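Long-range contacts in glycosyltransferase (Streptomyces halstedii, PDB 3WAG), which is a glycosyltransferase of the GT-B fold, with thymidine-5'-diphosphate bound to it: residues Arg225-Asn230 with Pro400-Thr405; Gly231-Pro236 with Pro306-Leu311. All coordinates share one frame; numbering follows the deposited sequence.

Interaction 1. Residues Arg225-Asn230 with Pro400-Thr405; sequences RHLPFN and PSLTET. With TYD (thymidine-5'-diphosphate), chain F; PO4 (phosphate ion), chain G.
A capping box at the start of helix 402-415 is the element that Arg225 meets: Ser401 OG accepts from Glu404 N, and Ser401 N gives its hydrogen in return to Glu404 OE2, which it meets from above the carboxylate plane. Just before this box, Pro400 O accepts a nearly straight hydrogen bond from Arg225 N (2.7 Å, 170° at the hydrogen). Proline has no N-H but keeps its carbonyl, so it can serve here as an acceptor. The Arg225 chain runs extended, chi1 -178°, then bends at chi3 (58°), which brings one face of the guanidinium over Ser401 CA, with NH2 3.4 Å from Ser401 CB. In the guanidinium plane, NH2 also gives to a water 2.6 Å away that accepts in turn from Leu402 N, an amide of the first helical turn; NH1 is held by Asp397 O. Deeper in, Leu402 spreads its two methyls, CD1 3.5 Å from Arg225 O and CD2 4.1 Å from Leu227 CB. At the far end of 225-230, Asn230 OD1 accepts from O3' of thymidine-5'-diphosphate (2.9 Å). Helix 11-26 lines the contact through Ala23 against Leu402, helix 323-331 flanks Pro228, and Ala27 of the second subunit packs on Arg225.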
# COMPACT_ATOMS: atom_id res chain seq x y z
N ARG B 225 -14.03 -7.43 7.98
CA ARG B 225 -14.37 -6.03 7.97
C ARG B 225 -13.66 -5.42 6.72
O ARG B 225 -12.53 -4.90 6.80
CB ARG B 225 -13.89 -5.38 9.29
CG ARG B 225 -14.23 -3.90 9.44
CD ARG B 225 -13.73 -3.27 10.73
NE ARG B 225 -12.26 -3.41 10.84
CZ ARG B 225 -11.58 -3.45 11.98
NH1 ARG B 225 -12.23 -3.41 13.13
NH2 ARG B 225 -10.25 -3.56 11.97
N HIS B 226 -14.34 -5.50 5.57
CA HIS B 226 -13.84 -5.01 4.29
C HIS B 226 -13.45 -3.57 4.29
O HIS B 226 -14.24 -2.69 4.55
CB HIS B 226 -14.86 -5.32 3.19
CG HIS B 226 -14.36 -5.00 1.78
ND1 HIS B 226 -13.16 -5.44 1.30
CD2 HIS B 226 -14.96 -4.28 0.73
CE1 HIS B 226 -13.00 -5.02 0.03
NE2 HIS B 226 -14.10 -4.29 -0.30
N LEU B 227 -12.18 -3.32 4.04
CA LEU B 227 -11.68 -1.97 3.93
C LEU B 227 -11.78 -1.61 2.40
O LEU B 227 -11.10 -2.24 1.57
CB LEU B 227 -10.23 -1.84 4.42
CG LEU B 227 -9.76 -0.37 4.74
CD1 LEU B 227 -8.35 -0.40 5.29
CD2 LEU B 227 -9.62 0.51 3.52
N PRO B 228 -12.62 -0.62 2.05
CA PRO B 228 -12.82 -0.19 0.62
C PRO B 228 -11.71 0.76 0.24
O PRO B 228 -11.61 1.83 0.80
CB PRO B 228 -14.13 0.57 0.67
CG PRO B 228 -14.23 1.09 2.10
CD PRO B 228 -13.29 0.30 2.99
N PHE B 229 -10.85 0.37 -0.67
CA PHE B 229 -9.69 1.24 -1.03
C PHE B 229 -10.24 2.18 -2.16
O PHE B 229 -10.83 1.70 -3.13
CB PHE B 229 -8.53 0.36 -1.50
CG PHE B 229 -7.34 1.13 -2.10
CD1 PHE B 229 -6.54 1.95 -1.31
CD2 PHE B 229 -7.04 0.99 -3.47
CE1 PHE B 229 -5.46 2.62 -1.86
CE2 PHE B 229 -5.95 1.64 -4.03
CZ PHE B 229 -5.16 2.47 -3.24
N ASN B 230 -10.03 3.48 -2.04
CA ASN B 230 -10.58 4.48 -2.95
C ASN B 230 -9.58 4.96 -3.96
O ASN B 230 -9.85 5.89 -4.71
CB ASN B 230 -11.14 5.63 -2.13
CG ASN B 230 -12.23 5.16 -1.18
OD1 ASN B 230 -13.03 4.24 -1.50
ND2 ASN B 230 -12.24 5.74 -0.01
N PRO B 400 -14.37 -9.57 11.44
CA PRO B 400 -12.96 -9.77 11.66
C PRO B 400 -12.05 -8.73 10.94
O PRO B 400 -12.30 -8.33 9.80
CB PRO B 400 -12.73 -11.18 11.12
CG PRO B 400 -14.08 -11.85 11.12
CD PRO B 400 -15.00 -10.73 10.75
N SER B 401 -11.02 -8.30 11.63
CA SER B 401 -10.15 -7.27 11.17
C SER B 401 -9.30 -7.86 10.06
O SER B 401 -9.33 -9.06 9.80
CB SER B 401 -9.29 -6.81 12.35
OG SER B 401 -8.26 -7.73 12.61
N LEU B 402 -8.54 -7.02 9.36
CA LEU B 402 -7.71 -7.61 8.30
C LEU B 402 -6.56 -8.50 8.87
O LEU B 402 -6.23 -9.52 8.26
CB LEU B 402 -7.18 -6.50 7.35
CG LEU B 402 -7.86 -6.17 6.01
CD1 LEU B 402 -9.35 -6.27 6.10
CD2 LEU B 402 -7.59 -4.73 5.66
N THR B 403 -5.91 -8.07 9.95
CA THR B 403 -4.89 -8.86 10.71
C THR B 403 -5.41 -10.28 11.05
O THR B 403 -4.86 -11.30 10.62
CB THR B 403 -4.59 -8.16 12.02
OG1 THR B 403 -4.14 -6.84 11.73
CG2 THR B 403 -3.46 -8.88 12.83
N GLU B 404 -6.55 -10.30 11.72
CA GLU B 404 -7.35 -11.51 11.90
C GLU B 404 -7.60 -12.30 10.61
O GLU B 404 -7.48 -13.54 10.60
CB GLU B 404 -8.70 -11.11 12.47
CG GLU B 404 -8.99 -11.52 13.88
CD GLU B 404 -10.40 -11.11 14.25
OE1 GLU B 404 -11.33 -11.99 14.25
OE2 GLU B 404 -10.55 -9.88 14.47
N THR B 405 -7.93 -11.60 9.50
CA THR B 405 -8.19 -12.30 8.24
C THR B 405 -6.92 -12.92 7.68
O THR B 405 -6.95 -14.03 7.09
CB THR B 405 -8.85 -11.38 7.17
OG1 THR B 405 -10.13 -10.93 7.65
CG2 THR B 405 -9.08 -12.16 5.86
PA TYD F . -16.07 2.71 -8.25
O1A TYD F . -16.76 3.90 -8.93
O2A TYD F . -15.91 1.35 -8.93
O3A TYD F . -17.01 2.50 -6.92
PB TYD F . -18.11 1.31 -6.67
O1B TYD F . -18.79 1.03 -8.02
O2B TYD F . -18.99 1.92 -5.53
O3B TYD F . -17.22 0.09 -6.33
O5' TYD F . -14.56 3.16 -7.79
C5' TYD F . -13.71 2.50 -6.81
C4' TYD F . -13.73 3.23 -5.43
O4' TYD F . -13.45 4.64 -5.53
C3' TYD F . -15.04 3.15 -4.62
O3' TYD F . -14.72 2.65 -3.31
C2' TYD F . -15.56 4.57 -4.49
C1' TYD F . -14.27 5.39 -4.61
N1 TYD F . -14.55 6.74 -5.10
C2 TYD F . -14.20 7.89 -4.34
O2 TYD F . -13.60 7.80 -3.24
N3 TYD F . -14.52 9.13 -4.81
C4 TYD F . -15.17 9.33 -5.97
O4 TYD F . -15.41 10.51 -6.33
C5 TYD F . -15.55 8.15 -6.79
C5M TYD F . -16.27 8.24 -8.12
C6 TYD F . -15.20 6.89 -6.29
P PO4 G . -8.58 4.13 1.92
O1 PO4 G . -7.70 2.92 2.15
O2 PO4 G . -9.84 4.12 2.70
O3 PO4 G . -7.70 5.26 2.40
O4 PO4 G . -8.99 4.17 0.49
O HOH W 1 -9.01 -4.06 9.77

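Interaction 2. Residues Gly231-Pro236 with Pro306-Leu311; sequences GPAVLP and PLHALL. With TYD (thymidine-5'-diphosphate), chain F.
Apolar contacts carry the meeting of Ala233 and Leu235 with Pro306 and Ala309, and no hydrogen bond crosses between the segments. Ala233 CB lies 4.0 Å from Pro306 CB, a small methyl against the flank of a pyrrolidine ring. Further along, Leu235 reaches with CD1 to Ala309 CB at 3.8 Å; alanine offers a methyl that the leucine end meets directly. Ala233 CB also sits at the edge of the His308 imidazole, near its plane and 4.1 Å from NE2. With chi1 at 51°, the His308 side chain stands over its own backbone, flanked by N and C, and the ring turns to that methyl; its side chain also approaches a bound phosphate ion.

Pro306 is the N-cap residue of helix 307-310, a short helix in the C-terminal half of this GT-B fold; its carbonyl accepts from Leu310 N. Proline suits this place, since the start of a helix needs no donor there.

Polar contact is made instead with the ligand: Leu307 N, in the first turn, gives to O2 of thymidine-5'-diphosphate (2.9 Å, 160° at the hydrogen), while Leu307 CD2 rests 3.6 Å from C2 of the base. Ala233 and Val234 meanwhile pair in a parallel ladder with a strand of the second subunit.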
# COMPACT_ATOMS: atom_id res chain seq x y z
N GLY B 231 -8.41 4.33 -4.02
CA GLY B 231 -7.40 4.66 -5.03
C GLY B 231 -6.51 5.81 -4.58
O GLY B 231 -6.60 6.22 -3.40
N PRO B 232 -5.64 6.31 -5.49
CA PRO B 232 -4.78 7.52 -5.33
C PRO B 232 -5.51 8.71 -4.58
O PRO B 232 -6.67 8.99 -4.85
CB PRO B 232 -4.46 7.90 -6.81
CG PRO B 232 -5.43 7.13 -7.64
CD PRO B 232 -5.64 5.85 -6.89
N ALA B 233 -4.89 9.36 -3.61
CA ALA B 233 -5.63 10.39 -2.87
C ALA B 233 -4.78 11.55 -2.41
O ALA B 233 -3.75 11.40 -1.75
CB ALA B 233 -6.42 9.78 -1.70
N VAL B 234 -5.20 12.73 -2.81
CA VAL B 234 -4.57 13.99 -2.43
C VAL B 234 -5.69 14.84 -1.85
O VAL B 234 -6.66 15.08 -2.53
CB VAL B 234 -3.98 14.71 -3.64
CG1 VAL B 234 -3.36 16.03 -3.21
CG2 VAL B 234 -2.95 13.84 -4.36
N LEU B 235 -5.58 15.26 -0.60
CA LEU B 235 -6.65 16.04 0.01
C LEU B 235 -6.59 17.45 -0.51
O LEU B 235 -5.52 18.03 -0.48
CB LEU B 235 -6.54 16.05 1.52
CG LEU B 235 -7.38 15.01 2.28
CD1 LEU B 235 -7.04 13.59 1.91
CD2 LEU B 235 -7.21 15.19 3.77
N PRO B 236 -7.72 17.98 -1.02
CA PRO B 236 -7.65 19.36 -1.52
C PRO B 236 -7.91 20.35 -0.39
O PRO B 236 -8.48 19.98 0.64
CB PRO B 236 -8.75 19.42 -2.63
CG PRO B 236 -9.67 18.27 -2.34
CD PRO B 236 -9.05 17.39 -1.26
N PRO B 306 -11.86 11.83 -2.58
CA PRO B 306 -11.65 10.59 -1.80
C PRO B 306 -12.72 10.45 -0.75
O PRO B 306 -12.79 11.26 0.18
CB PRO B 306 -10.27 10.74 -1.19
CG PRO B 306 -9.83 12.14 -1.43
CD PRO B 306 -10.74 12.78 -2.46
N LEU B 307 -13.56 9.42 -0.88
CA LEU B 307 -14.70 9.25 0.01
C LEU B 307 -14.34 9.18 1.51
O LEU B 307 -15.00 9.76 2.36
CB LEU B 307 -15.49 8.02 -0.43
CG LEU B 307 -16.81 8.18 -1.17
CD1 LEU B 307 -17.08 9.59 -1.63
CD2 LEU B 307 -17.02 7.10 -2.25
N HIS B 308 -13.28 8.44 1.85
CA HIS B 308 -12.83 8.37 3.28
C HIS B 308 -12.47 9.71 3.86
O HIS B 308 -12.57 9.90 5.10
CB HIS B 308 -11.64 7.43 3.40
CG HIS B 308 -10.52 7.74 2.41
ND1 HIS B 308 -9.40 8.38 2.78
CD2 HIS B 308 -10.41 7.48 1.02
CE1 HIS B 308 -8.57 8.50 1.68
NE2 HIS B 308 -9.22 7.97 0.61
N ALA B 309 -12.05 10.66 3.03
CA ALA B 309 -11.80 12.03 3.55
C ALA B 309 -13.05 12.88 3.60
O ALA B 309 -13.11 13.75 4.43
CB ALA B 309 -10.68 12.79 2.83
N LEU B 310 -14.00 12.65 2.68
CA LEU B 310 -15.26 13.41 2.62
C LEU B 310 -16.36 12.93 3.58
O LEU B 310 -16.98 13.72 4.29
CB LEU B 310 -15.82 13.47 1.17
CG LEU B 310 -17.20 14.14 0.98
CD1 LEU B 310 -17.19 15.61 1.37
CD2 LEU B 310 -17.60 14.06 -0.48
N LEU B 311 -16.62 11.63 3.61
CA LEU B 311 -17.75 11.11 4.36
C LEU B 311 -17.87 11.48 5.86
O LEU B 311 -19.00 11.66 6.33
CB LEU B 311 -17.93 9.58 4.15
CG LEU B 311 -18.44 9.23 2.76
CD1 LEU B 311 -18.47 7.75 2.59
CD2 LEU B 311 -19.83 9.83 2.48
PA TYD F . -16.07 2.71 -8.25
O1A TYD F . -16.76 3.90 -8.93
O2A TYD F . -15.91 1.35 -8.93
O3A TYD F . -17.01 2.50 -6.92
PB TYD F . -18.11 1.31 -6.67
O1B TYD F . -18.79 1.03 -8.02
O2B TYD F . -18.99 1.92 -5.53
O3B TYD F . -17.22 0.09 -6.33
O5' TYD F . -14.56 3.16 -7.79
C5' TYD F . -13.71 2.50 -6.81
C4' TYD F . -13.73 3.23 -5.43
O4' TYD F . -13.45 4.64 -5.53
C3' TYD F . -15.04 3.15 -4.62
O3' TYD F . -14.72 2.65 -3.31
C2' TYD F . -15.56 4.57 -4.49
C1' TYD F . -14.27 5.39 -4.61
N1 TYD F . -14.55 6.74 -5.10
C2 TYD F . -14.20 7.89 -4.34
O2 TYD F . -13.60 7.80 -3.24
N3 TYD F . -14.52 9.13 -4.81
C4 TYD F . -15.17 9.33 -5.97
O4 TYD F . -15.41 10.51 -6.33
C5 TYD F . -15.55 8.15 -6.79
C5M TYD F . -16.27 8.24 -8.12
C6 TYD F . -15.20 6.89 -6.29

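Overall arrangement
From the N terminus, the chain first builds the parallel sheet that ends with strand 204-206, then enters the loop holding 225-230 and runs directly on into 231-236. The second parallel sheet begins with strand 247-251, and at 306-311 the chain returns to close interaction 2, about 70 residues on. Interaction 1 closes much later, at the start of helix 402-415, so its loop encloses that of interaction 2 without crossing it. Their centres lie 18 Å apart, yet they touch where Asn230 packs on Leu307. One continuous connecting segment is thus tied to helix 307-310, which follows strand 299-302 of the second sheet, and to the C-terminal helix; both contacts reach thymidine-5'-diphosphate and the second subunit.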